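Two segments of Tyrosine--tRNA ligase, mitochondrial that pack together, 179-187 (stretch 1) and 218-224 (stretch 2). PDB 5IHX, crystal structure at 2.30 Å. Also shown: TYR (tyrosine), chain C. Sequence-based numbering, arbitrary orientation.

Stretch 1 (179-187) LEVLRDLGA
Stretch 2 218-224: PLMQAWD

Two helical segments of one chain pack nearly at right angles. Both stretches lie in helices that begin earlier in the chain, and the second continues beyond residue 224. Their N-to-C directions differ by 82°, and their axes approach to 11.3 Å, a wide spacing filled by side chains. The register is fixed by two pairs: the CA atoms of Val181 and Trp223 lie 7.9 Å apart, as do those of Leu185 and Leu219.

Backbone hydrogen bonds set each framework. In stretch 1, Arg183 N to Leu179 O (2.9 Å), Asp184 N to Glu180 O (3.0 Å) and Leu185 N to Val181 O (2.9 Å) follow the alpha pattern. The turn then widens to a pi type: Gly186 N also reaches Val181 O, at 2.8 Å, and a weak bond joins Ala187 N to Leu182 O at 2.7 Å. Most residues lie near phi/psi -66/-40, but Asp184 is at -92/-17 and Leu185 at -135/-55. Stretch 2 is regular from Ala222 N to Pro218 O, Trp223 N to Leu219 O and Asp224 N to Met220 O, each 2.9 Å, whereas the N atoms of Pro218 and Leu219 lack bonds to the preceding turn, leaving a kink; proline has no amide hydrogen to give.

No hydrogen bond crosses between the stretches; van der Waals contact joins them, burying 343 Å² in total. Trp223 contributes 116 Å², the largest share. With chi1 t (-166°) and chi2 -98°, its indole enters a hole formed by Glu180, Val181, Asp184 and Leu185. Val181, chi1 t, covers one face: its CG2 lies 4.3 Å from the centroid of the six-membered ring and 11° off the normal, a CH-pi contact, and 4.2 Å from Trp223 CD2. A valine can present one methyl, CG2, to the ring face. Around the ring edge are Asp184 CB, 3.9 Å from Trp223 CH2, Leu185 CB, 4.2 Å from Trp223 CZ3, and Glu180 OE2, 3.7 Å from Trp223 CZ2. Glu180 starts sideways, and its extended t, t chain carries the carboxylate to the ring.

The second apolar cluster centers on Leu185, which points toward stretch 2 with chi1 t and chi2 p. Its CD2 lies 4.1 Å from Leu219 CB, 3.8 Å from Leu219 O and 4.4 Å from Ala222 CB, so one methyl contacts two residues three apart in the helix. Leu219, chi1 m (-79°) and chi2 p, brings CD2 to 4.5 Å from Gly186 CA. Ala222, whose CB points toward stretch 1, meets Leu185 with its single methyl. At Gly186 an ideal CB would fall 3.0 Å from Leu182 CA, a clash within its own helix, so glycine suits the widened turn.

Several polar groups near this apolar contact have partners. Arg183 (chi1 t, chi2 t, chi3 p, chi4 76°) places NH1 2.5 Å from Asp184 OD1 in a salt bridge, while Asp184, pointing toward stretch 2 with chi1 m (-71°) and chi2 -25°, meets the indole through CB. On stretch 2, Gln221 OE1 accepts a hydrogen bond from the bound tyrosine N, and Asp224 OD1 one from its OH, both 2.9 Å, as befits a tyrosine-tRNA ligase.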

# COMPACT_ATOMS: atom_id res chain seq x y z
N LEU A 179 3.24 -4.17 4.67
CA LEU A 179 3.34 -5.62 4.70
C LEU A 179 2.22 -6.22 5.55
O LEU A 179 1.70 -7.29 5.23
CB LEU A 179 4.71 -6.05 5.22
CG LEU A 179 5.18 -7.47 4.89
CD1 LEU A 179 5.19 -7.72 3.38
CD2 LEU A 179 6.56 -7.73 5.47
N GLU A 180 1.85 -5.54 6.63
CA GLU A 180 0.78 -6.01 7.50
C GLU A 180 -0.56 -6.04 6.78
O GLU A 180 -1.33 -6.99 6.92
CB GLU A 180 0.68 -5.14 8.76
CG GLU A 180 -0.39 -5.61 9.74
CD GLU A 180 -0.50 -4.72 10.97
OE1 GLU A 180 0.28 -3.76 11.09
OE2 GLU A 180 -1.38 -4.99 11.82
N VAL A 181 -0.85 -5.00 6.00
CA VAL A 181 -2.12 -4.93 5.28
C VAL A 181 -2.16 -5.98 4.17
O VAL A 181 -3.20 -6.60 3.93
CB VAL A 181 -2.36 -3.53 4.68
CG1 VAL A 181 -3.61 -3.51 3.81
CG2 VAL A 181 -2.48 -2.49 5.79
N LEU A 182 -1.03 -6.17 3.49
CA LEU A 182 -0.95 -7.17 2.43
C LEU A 182 -1.10 -8.58 3.00
O LEU A 182 -1.75 -9.43 2.39
CB LEU A 182 0.38 -7.05 1.68
CG LEU A 182 0.62 -5.76 0.90
CD1 LEU A 182 1.90 -5.86 0.08
CD2 LEU A 182 -0.56 -5.42 -0.01
N ARG A 183 -0.51 -8.82 4.16
CA ARG A 183 -0.55 -10.14 4.78
C ARG A 183 -1.96 -10.50 5.26
O ARG A 183 -2.45 -11.60 5.01
CB ARG A 183 0.43 -10.22 5.96
CG ARG A 183 0.14 -11.37 6.92
CD ARG A 183 1.25 -11.55 7.94
NE ARG A 183 1.43 -10.37 8.77
CZ ARG A 183 0.63 -10.02 9.77
NH1 ARG A 183 -0.43 -10.77 10.06
NH2 ARG A 183 0.87 -8.93 10.47
N ASP A 184 -2.60 -9.56 5.95
CA ASP A 184 -3.87 -9.84 6.63
C ASP A 184 -5.10 -9.54 5.78
O ASP A 184 -6.19 -10.02 6.09
CB ASP A 184 -3.95 -9.03 7.93
CG ASP A 184 -3.00 -9.55 9.00
OD1 ASP A 184 -2.63 -10.74 8.96
OD2 ASP A 184 -2.62 -8.75 9.89
N LEU A 185 -4.93 -8.77 4.71
CA LEU A 185 -6.06 -8.39 3.86
C LEU A 185 -5.73 -8.53 2.37
O LEU A 185 -6.44 -9.22 1.64
CB LEU A 185 -6.50 -6.95 4.16
CG LEU A 185 -7.57 -6.37 3.24
CD1 LEU A 185 -8.82 -7.23 3.23
CD2 LEU A 185 -7.91 -4.95 3.66
N GLY A 186 -4.66 -7.88 1.93
CA GLY A 186 -4.32 -7.83 0.52
C GLY A 186 -4.16 -9.19 -0.15
O GLY A 186 -4.48 -9.36 -1.32
N ALA A 187 -3.67 -10.16 0.61
CA ALA A 187 -3.41 -11.49 0.07
C ALA A 187 -4.70 -12.25 -0.23
O ALA A 187 -4.69 -13.22 -0.99
CB ALA A 187 -2.55 -12.29 1.05
N PRO A 218 -10.42 1.70 -1.02
CA PRO A 218 -11.37 0.78 -0.39
C PRO A 218 -10.74 -0.10 0.69
O PRO A 218 -11.39 -0.39 1.70
CB PRO A 218 -11.88 -0.07 -1.55
CG PRO A 218 -11.64 0.73 -2.77
CD PRO A 218 -10.51 1.67 -2.49
N LEU A 219 -9.51 -0.54 0.48
CA LEU A 219 -8.83 -1.40 1.44
C LEU A 219 -8.49 -0.62 2.71
O LEU A 219 -8.50 -1.18 3.81
CB LEU A 219 -7.56 -2.01 0.84
CG LEU A 219 -7.76 -3.21 -0.10
CD1 LEU A 219 -8.30 -2.78 -1.45
CD2 LEU A 219 -6.45 -3.98 -0.26
N MET A 220 -8.20 0.67 2.57
CA MET A 220 -7.93 1.51 3.73
C MET A 220 -9.19 1.71 4.57
O MET A 220 -9.15 1.62 5.79
CB MET A 220 -7.36 2.86 3.30
CG MET A 220 -5.99 2.78 2.66
SD MET A 220 -5.33 4.41 2.23
CE MET A 220 -4.96 5.08 3.85
N GLN A 221 -10.31 1.98 3.90
CA GLN A 221 -11.58 2.13 4.59
C GLN A 221 -11.95 0.82 5.29
O GLN A 221 -12.48 0.82 6.40
CB GLN A 221 -12.69 2.55 3.63
CG GLN A 221 -14.02 2.84 4.33
CD GLN A 221 -14.89 3.84 3.58
OE1 GLN A 221 -14.41 4.61 2.75
NE2 GLN A 221 -16.18 3.83 3.89
N ALA A 222 -11.68 -0.30 4.62
CA ALA A 222 -11.96 -1.61 5.19
C ALA A 222 -11.11 -1.83 6.43
O ALA A 222 -11.60 -2.34 7.44
CB ALA A 222 -11.70 -2.70 4.17
N TRP A 223 -9.85 -1.45 6.35
CA TRP A 223 -8.93 -1.60 7.47
C TRP A 223 -9.37 -0.72 8.64
O TRP A 223 -9.31 -1.14 9.79
CB TRP A 223 -7.50 -1.28 7.04
CG TRP A 223 -6.47 -1.73 8.04
CD1 TRP A 223 -5.85 -0.96 8.99
CD2 TRP A 223 -5.94 -3.05 8.18
NE1 TRP A 223 -4.97 -1.73 9.71
CE2 TRP A 223 -5.00 -3.02 9.23
CE3 TRP A 223 -6.16 -4.26 7.52
CZ2 TRP A 223 -4.29 -4.15 9.64
CZ3 TRP A 223 -5.46 -5.38 7.92
CH2 TRP A 223 -4.54 -5.32 8.97
N ASP A 224 -9.81 0.51 8.34
CA ASP A 224 -10.37 1.40 9.36
C ASP A 224 -11.45 0.67 10.15
O ASP A 224 -11.44 0.66 11.38
CB ASP A 224 -10.97 2.66 8.73
CG ASP A 224 -9.92 3.66 8.30
OD1 ASP A 224 -10.29 4.62 7.59
OD2 ASP A 224 -8.74 3.50 8.67
N TYR C . -14.76 7.48 2.48
CA TYR C . -15.77 8.31 3.20
C TYR C . -16.13 9.55 2.40
O TYR C . -17.23 10.09 2.52
CB TYR C . -15.25 8.70 4.58
CG TYR C . -14.71 7.54 5.37
CD1 TYR C . -15.54 6.52 5.81
CD2 TYR C . -13.36 7.46 5.69
CE1 TYR C . -15.05 5.46 6.53
CE2 TYR C . -12.85 6.40 6.41
CZ TYR C . -13.70 5.40 6.83
OH TYR C . -13.21 4.34 7.55
OXT TYR C . -15.32 10.05 1.62